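Local coordinates for V-type ATP synthase alpha chain (Thermoplasma volcanium, PDB 4O1S), which carries an intein splicing domain of the H-int clan, a mostly beta unit found within a V-type ATP synthase alpha chain, at residues A[12-15]-A[19-22]; A[24-29]-A[145-150]. All blocks are in the same frame, centred on the assembly; numbering follows the deposited sequence.

Contact 1. Residues A[12-15]-A[19-22]; sequences VYLA and TIKI
Val12 and Ile20 meet through branches that their first torsions turn toward each other. In Val12, chi1 of -61° places CG2 between the backbone N and the carbonyl carbon. In Ile20, chi1 of -166° sends CG1 anti to the backbone N and leaves CG2 facing the partner strand. The two side chains run side by side, with Val12 CG2 3.6 Å from Ile20 CG2. Leu14 adds a third apolar branch at an oblique crossing, bringing its CD2 to 3.5 Å from Ile20 CG2. Ile20 CG2 is thus touched by one methyl of Val12 and one of Leu14. The other face of the ribbon holds Tyr13 beside Thr19. Tyr13 CE1 lies 3.7 Å from Thr19 CG2, and the methyl comes to the ring obliquely.

The backbones form an antiparallel hairpin. Val12 and Ile20 are its hydrogen-bonded pair, with Val12 N donating to Ile20 O at 2.8 Å and Ile20 N to Val12 O at 3.3 Å. Tyr13 and Thr19 are the next, non-hydrogen-bonded pair.

Strands 11-13 and 19-21 form a separate two-stranded sheet, and Lys21 is the N-cap of helix 22-31. Tyr13 OH hydrogen-bonds to Gly161 O. Val12 packs on Phe158 of strand 158-160, while Leu14 rests on Ile54 of strand 43-58.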
ATOM      1  N   VAL A  12       4.678  -6.037  -1.094  1.00 35.95           N
ATOM      2  CA  VAL A  12       5.460  -4.821  -1.103  1.00 34.69           C
ATOM      3  C   VAL A  12       6.768  -5.123  -1.800  1.00 34.24           C
ATOM      4  O   VAL A  12       7.164  -6.281  -1.887  1.00 36.53           O
ATOM      5  CB  VAL A  12       5.701  -4.319   0.294  1.00 34.60           C
ATOM      6  CG1 VAL A  12       4.382  -4.026   0.916  1.00 40.79           C
ATOM      7  CG2 VAL A  12       6.392  -5.357   1.089  1.00 37.34           C
ATOM      8  N   TYR A  13       7.420  -4.093  -2.329  1.00 40.48           N
ATOM      9  CA  TYR A  13       8.611  -4.292  -3.157  1.00 38.01           C
ATOM     10  C   TYR A  13       9.849  -3.760  -2.451  1.00 37.60           C
ATOM     11  O   TYR A  13       9.993  -2.547  -2.249  1.00 41.64           O
ATOM     12  CB  TYR A  13       8.394  -3.673  -4.549  1.00 32.03           C
ATOM     13  CG  TYR A  13       7.221  -4.346  -5.233  1.00 39.18           C
ATOM     14  CD1 TYR A  13       7.407  -5.497  -6.007  1.00 42.07           C
ATOM     15  CD2 TYR A  13       5.917  -3.892  -5.036  1.00 38.92           C
ATOM     16  CE1 TYR A  13       6.336  -6.146  -6.602  1.00 38.05           C
ATOM     17  CE2 TYR A  13       4.834  -4.531  -5.626  1.00 38.77           C
ATOM     18  CZ  TYR A  13       5.051  -5.662  -6.408  1.00 43.81           C
ATOM     19  OH  TYR A  13       3.993  -6.325  -7.001  1.00 49.11           O
ATOM     20  N   LEU A  14      10.716  -4.676  -2.020  1.00 37.53           N
ATOM     21  CA  LEU A  14      11.955  -4.271  -1.344  1.00 42.90           C
ATOM     22  C   LEU A  14      13.027  -3.966  -2.376  1.00 50.95           C
ATOM     23  O   LEU A  14      13.011  -4.495  -3.499  1.00 48.85           O
ATOM     24  CB  LEU A  14      12.513  -5.325  -0.413  1.00 40.72           C
ATOM     25  CG  LEU A  14      11.676  -6.050   0.627  1.00 32.30           C
ATOM     26  CD1 LEU A  14      10.754  -5.095   1.333  1.00 20.97           C
ATOM     27  CD2 LEU A  14      10.923  -7.174  -0.050  1.00 45.14           C
ATOM     28  N   ALA A  15      13.968  -3.118  -1.974  1.00 56.32           N
ATOM     29  CA  ALA A  15      14.986  -2.608  -2.875  1.00 55.10           C
ATOM     30  C   ALA A  15      15.966  -3.695  -3.293  1.00 59.43           C
ATOM     31  O   ALA A  15      16.608  -3.593  -4.337  1.00 67.53           O
ATOM     32  CB  ALA A  15      15.700  -1.439  -2.248  1.00 58.69           C
ATOM     33  N   THR A  19      10.252  -9.628  -3.420  1.00 52.02           N
ATOM     34  CA  THR A  19       8.860  -9.289  -3.268  1.00 44.30           C
ATOM     35  C   THR A  19       8.398 -10.072  -2.068  1.00 37.82           C
ATOM     36  O   THR A  19       8.729 -11.242  -1.925  1.00 44.81           O
ATOM     37  CB  THR A  19       8.061  -9.730  -4.476  1.00 43.94           C
ATOM     38  OG1 THR A  19       8.755  -9.319  -5.649  1.00 60.49           O
ATOM     39  CG2 THR A  19       6.713  -9.089  -4.472  1.00 38.39           C
ATOM     40  N   ILE A  20       7.627  -9.426  -1.209  1.00 23.65           N
ATOM     41  CA  ILE A  20       7.135 -10.075  -0.013  1.00 20.30           C
ATOM     42  C   ILE A  20       5.738  -9.571   0.356  1.00 25.14           C
ATOM     43  O   ILE A  20       5.420  -8.375   0.219  1.00 23.15           O
ATOM     44  CB  ILE A  20       8.127  -9.883   1.165  1.00 23.91           C
ATOM     45  CG1 ILE A  20       7.800 -10.831   2.308  1.00 19.34           C
ATOM     46  CG2 ILE A  20       8.120  -8.442   1.687  1.00 24.52           C
ATOM     47  CD1 ILE A  20       8.789 -10.724   3.434  1.00 18.24           C
ATOM     48  N   LYS A  21       4.895 -10.503   0.783  1.00 23.28           N
ATOM     49  CA  LYS A  21       3.561 -10.159   1.242  1.00 25.40           C
ATOM     50  C   LYS A  21       3.706  -9.429   2.564  1.00 28.40           C
ATOM     51  O   LYS A  21       4.502  -9.843   3.417  1.00 34.62           O
ATOM     52  CB  LYS A  21       2.742 -11.426   1.447  1.00 31.09           C
ATOM     53  CG  LYS A  21       2.335 -12.126   0.171  1.00 29.81           C
ATOM     54  CD  LYS A  21       1.498 -13.327   0.504  1.00 37.37           C
ATOM     55  CE  LYS A  21       1.609 -14.403  -0.545  1.00 38.28           C
ATOM     56  NZ  LYS A  21       1.267 -15.696   0.087  1.00 38.30           N
ATOM     57  N   ILE A  22       2.949  -8.351   2.744  1.00 17.70           N
ATOM     58  CA  ILE A  22       3.086  -7.532   3.952  1.00 19.04           C
ATOM     59  C   ILE A  22       2.864  -8.333   5.255  1.00 27.57           C
ATOM     60  O   ILE A  22       3.547  -8.118   6.247  1.00 31.48           O
ATOM     61  CB  ILE A  22       2.224  -6.253   3.894  1.00 17.69           C
ATOM     62  CG1 ILE A  22       2.635  -5.277   5.000  1.00 18.56           C
ATOM     63  CG2 ILE A  22       0.726  -6.574   3.957  1.00 20.22           C
ATOM     64  CD1 ILE A  22       2.278  -3.776   4.689  1.00 18.92           C
TER

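Contact 2. Residues A[24-29]-A[145-150]; sequences DLYSSE and DVYDLS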
ATOM      1  N   ASP A  24       3.685 -11.382   5.819  1.00 24.61           N
ATOM      2  CA  ASP A  24       4.867 -12.197   6.087  1.00 24.16           C
ATOM      3  C   ASP A  24       6.011 -11.344   6.620  1.00 31.43           C
ATOM      4  O   ASP A  24       6.720 -11.733   7.571  1.00 33.36           O
ATOM      5  CB  ASP A  24       5.312 -12.957   4.835  1.00 20.66           C
ATOM      6  CG  ASP A  24       4.289 -13.986   4.386  1.00 28.01           C
ATOM      7  OD1 ASP A  24       3.486 -14.426   5.248  1.00 33.24           O
ATOM      8  OD2 ASP A  24       4.273 -14.341   3.182  1.00 25.52           O
ATOM      9  N   LEU A  25       6.177 -10.181   5.994  1.00 27.38           N
ATOM     10  CA  LEU A  25       7.169  -9.205   6.411  1.00 26.09           C
ATOM     11  C   LEU A  25       6.926  -8.807   7.863  1.00 26.16           C
ATOM     12  O   LEU A  25       7.841  -8.803   8.683  1.00 30.55           O
ATOM     13  CB  LEU A  25       7.061  -7.973   5.525  1.00 31.60           C
ATOM     14  CG  LEU A  25       7.839  -6.753   6.012  1.00 35.53           C
ATOM     15  CD1 LEU A  25       9.315  -7.102   6.132  1.00 36.24           C
ATOM     16  CD2 LEU A  25       7.641  -5.589   5.078  1.00 21.30           C
ATOM     17  N   TYR A  26       5.680  -8.477   8.166  1.00 16.69           N
ATOM     18  CA  TYR A  26       5.288  -8.117   9.513  1.00 22.28           C
ATOM     19  C   TYR A  26       5.642  -9.223  10.501  1.00 30.06           C
ATOM     20  O   TYR A  26       6.213  -8.976  11.572  1.00 37.98           O
ATOM     21  CB  TYR A  26       3.780  -7.814   9.589  1.00 19.52           C
ATOM     22  CG  TYR A  26       3.387  -7.225  10.936  1.00 24.06           C
ATOM     23  CD1 TYR A  26       3.418  -5.841  11.151  1.00 24.60           C
ATOM     24  CD2 TYR A  26       3.008  -8.053  12.001  1.00 18.46           C
ATOM     25  CE1 TYR A  26       3.074  -5.304  12.386  1.00 25.31           C
ATOM     26  CE2 TYR A  26       2.676  -7.524  13.236  1.00 17.16           C
ATOM     27  CZ  TYR A  26       2.716  -6.156  13.421  1.00 23.60           C
ATOM     28  OH  TYR A  26       2.392  -5.641  14.648  1.00 32.30           O
ATOM     29  N   SER A  27       5.295 -10.446  10.136  1.00 25.45           N
ATOM     30  CA  SER A  27       5.397 -11.555  11.060  1.00 29.34           C
ATOM     31  C   SER A  27       6.852 -11.799  11.411  1.00 31.40           C
ATOM     32  O   SER A  27       7.210 -12.084  12.571  1.00 35.20           O
ATOM     33  CB  SER A  27       4.823 -12.803  10.412  1.00 33.56           C
ATOM     34  OG  SER A  27       4.688 -13.819  11.378  1.00 42.51           O
ATOM     35  N   SER A  28       7.687 -11.689  10.384  1.00 23.49           N
ATOM     36  CA  SER A  28       9.115 -11.917  10.517  1.00 22.11           C
ATOM     37  C   SER A  28       9.761 -10.848  11.403  1.00 28.70           C
ATOM     38  O   SER A  28      10.514 -11.155  12.330  1.00 31.08           O
ATOM     39  CB  SER A  28       9.759 -11.916   9.135  1.00 14.78           C
ATOM     40  OG  SER A  28      11.156 -12.131   9.256  1.00 31.44           O
ATOM     41  N   GLU A  29       9.446  -9.590  11.111  1.00 28.73           N
ATOM     42  CA  GLU A  29       9.991  -8.471  11.853  1.00 33.86           C
ATOM     43  C   GLU A  29       9.515  -8.497  13.305  1.00 29.03           C
ATOM     44  O   GLU A  29      10.211  -8.062  14.209  1.00 32.72           O
ATOM     45  CB  GLU A  29       9.587  -7.166  11.169  1.00 34.27           C
ATOM     46  CG  GLU A  29      10.218  -6.985   9.801  1.00 28.06           C
ATOM     47  CD  GLU A  29      11.704  -6.771   9.904  1.00 37.61           C
ATOM     48  OE1 GLU A  29      12.172  -6.404  11.002  1.00 42.83           O
ATOM     49  OE2 GLU A  29      12.413  -6.969   8.899  1.00 41.92           O
ATOM     50  N   ASP A 145      -7.437  -8.914   9.101  1.00 26.73           N
ATOM     51  CA  ASP A 145      -6.164  -8.368   9.510  1.00 39.07           C
ATOM     52  C   ASP A 145      -5.700  -7.374   8.454  1.00 39.64           C
ATOM     53  O   ASP A 145      -5.675  -7.692   7.259  1.00 37.90           O
ATOM     54  CB  ASP A 145      -5.149  -9.494   9.615  1.00 47.31           C
ATOM     55  CG  ASP A 145      -5.360 -10.332  10.830  1.00 47.14           C
ATOM     56  OD1 ASP A 145      -6.037  -9.842  11.769  1.00 43.37           O
ATOM     57  OD2 ASP A 145      -4.833 -11.459  10.840  1.00 44.31           O
ATOM     58  N   VAL A 146      -5.344  -6.167   8.871  1.00 35.76           N
ATOM     59  CA  VAL A 146      -4.823  -5.215   7.903  1.00 41.88           C
ATOM     60  C   VAL A 146      -3.473  -4.677   8.368  1.00 38.11           C
ATOM     61  O   VAL A 146      -3.146  -4.736   9.556  1.00 29.58           O
ATOM     62  CB  VAL A 146      -5.837  -4.079   7.548  1.00 28.44           C
ATOM     63  CG1 VAL A 146      -7.067  -4.658   6.919  1.00 24.18           C
ATOM     64  CG2 VAL A 146      -6.223  -3.282   8.770  1.00 27.25           C
ATOM     65  N   TYR A 147      -2.699  -4.176   7.412  1.00 38.27           N
ATOM     66  CA  TYR A 147      -1.302  -3.813   7.630  1.00 32.54           C
ATOM     67  C   TYR A 147      -0.974  -2.502   6.922  1.00 37.84           C
ATOM     68  O   TYR A 147      -1.594  -2.140   5.917  1.00 35.31           O
ATOM     69  CB  TYR A 147      -0.385  -4.916   7.093  1.00 25.53           C
ATOM     70  CG  TYR A 147      -0.568  -6.265   7.758  1.00 29.08           C
ATOM     71  CD1 TYR A 147       0.242  -6.637   8.826  1.00 29.39           C
ATOM     72  CD2 TYR A 147      -1.550  -7.169   7.334  1.00 22.10           C
ATOM     73  CE1 TYR A 147       0.101  -7.857   9.447  1.00 29.42           C
ATOM     74  CE2 TYR A 147      -1.703  -8.409   7.956  1.00 23.61           C
ATOM     75  CZ  TYR A 147      -0.870  -8.745   9.024  1.00 31.66           C
ATOM     76  OH  TYR A 147      -0.972  -9.958   9.693  1.00 28.27           O
ATOM     77  N   ASP A 148       0.013  -1.798   7.458  1.00 44.73           N
ATOM     78  CA  ASP A 148       0.502  -0.557   6.880  1.00 43.01           C
ATOM     79  C   ASP A 148       1.976  -0.466   7.227  1.00 37.43           C
ATOM     80  O   ASP A 148       2.434  -1.053   8.202  1.00 34.53           O
ATOM     81  CB  ASP A 148      -0.256   0.638   7.470  1.00 47.27           C
ATOM     82  CG  ASP A 148       0.007   1.954   6.718  1.00 56.51           C
ATOM     83  OD1 ASP A 148       0.646   1.910   5.640  1.00 47.50           O
ATOM     84  OD2 ASP A 148      -0.452   3.030   7.203  1.00 60.70           O
ATOM     85  N   LEU A 149       2.728   0.254   6.417  1.00 42.10           N
ATOM     86  CA  LEU A 149       4.077   0.616   6.797  1.00 47.53           C
ATOM     87  C   LEU A 149       4.234   2.112   6.616  1.00 54.55           C
ATOM     88  O   LEU A 149       3.403   2.738   5.966  1.00 64.98           O
ATOM     89  CB  LEU A 149       5.085  -0.159   5.961  1.00 41.56           C
ATOM     90  CG  LEU A 149       4.884  -0.218   4.456  1.00 34.42           C
ATOM     91  CD1 LEU A 149       5.223   1.117   3.832  1.00 39.62           C
ATOM     92  CD2 LEU A 149       5.770  -1.296   3.872  1.00 26.06           C
ATOM     93  N   SER A 150       5.281   2.702   7.173  1.00 56.78           N
ATOM     94  CA  SER A 150       5.505   4.123   6.922  1.00 61.17           C
ATOM     95  C   SER A 150       6.544   4.312   5.816  1.00 62.95           C
ATOM     96  O   SER A 150       7.556   3.623   5.775  1.00 55.57           O
ATOM     97  CB  SER A 150       5.928   4.852   8.198  1.00 56.06           C
ATOM     98  OG  SER A 150       7.291   4.607   8.497  1.00 56.39           O
TER
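Tyr26, whose ring meets Tyr147 across this contact, has its hydroxyl OH hydrogen-bonded to Glu44 OE1. The hydrogen bond at the hydroxyl and the packing of Tyr147 near the base of the ring probably restrict the rotation of the buried phenol.

The aromatic pair carries the contact. It is an offset edge-to-face stack, with the edge of Tyr147 directed at the face of Tyr26. The centroids are 5.4 Å apart and the planes meet at 62°. The offset puts the touch at the root of the Tyr26 ring. The CD1-CE1 side of Tyr147 lies against CB and CG of Tyr26, with Tyr147 CE1 3.7 Å from Tyr26 CG and Tyr147 CD1 3.8 Å from Tyr26 CB. Tyr26 CD2 lies in the plane of the Tyr147 ring, 3.9 Å from Tyr147 CE1. The two side chains cross at about a right angle. On the helix, chi1 of -171° sets Tyr26 CG opposite its backbone N, which leaves CB and CG to meet the edge of Tyr147. Tyr147 leaves its strand toward the helix. The next residue, Asp148, has its CB pointing away from the helix. Asp148 OD1 makes weak hydrogen bonds with Leu149 N and with Asn169 ND2. Asn169 is probably the terminal asparagine of the intein.

The pair joins helix 22-31 to a face of the five-stranded antiparallel sheet. Strand 143-149 lies between strands 6-7 and 61-75, with Tyr147 backbone-bonded to Val6 and Val146 to Gly73. Lys72 of strand 61-75 touches both rings. Tyr26 also packs on Leu70, and on Ile46 of the next strand, 43-58.

Overall arrangement
Contacts 1 and 2 lie side by side, their centres about 10 Å apart, and follow one another along the chain. The hairpin closes first. Strand 19-21 then runs directly into helix 22-31, whose later partner, strand 143-149, comes more than a hundred residues on. The two contacts also touch. Ile22 CG1 is 3.7 Å from Tyr147 CB, and Ile20 CD1 is 3.7 Å from Leu25 N. Side chains of the hairpin and the first turn of the helix thus pack next to the tyrosine pair. Both contacts belong to the intein splicing domain. Contact 1 pairs the early hairpin; contact 2 and the packing of Ile22 on Tyr147 join the helix that follows it to a late strand of this mostly beta fold.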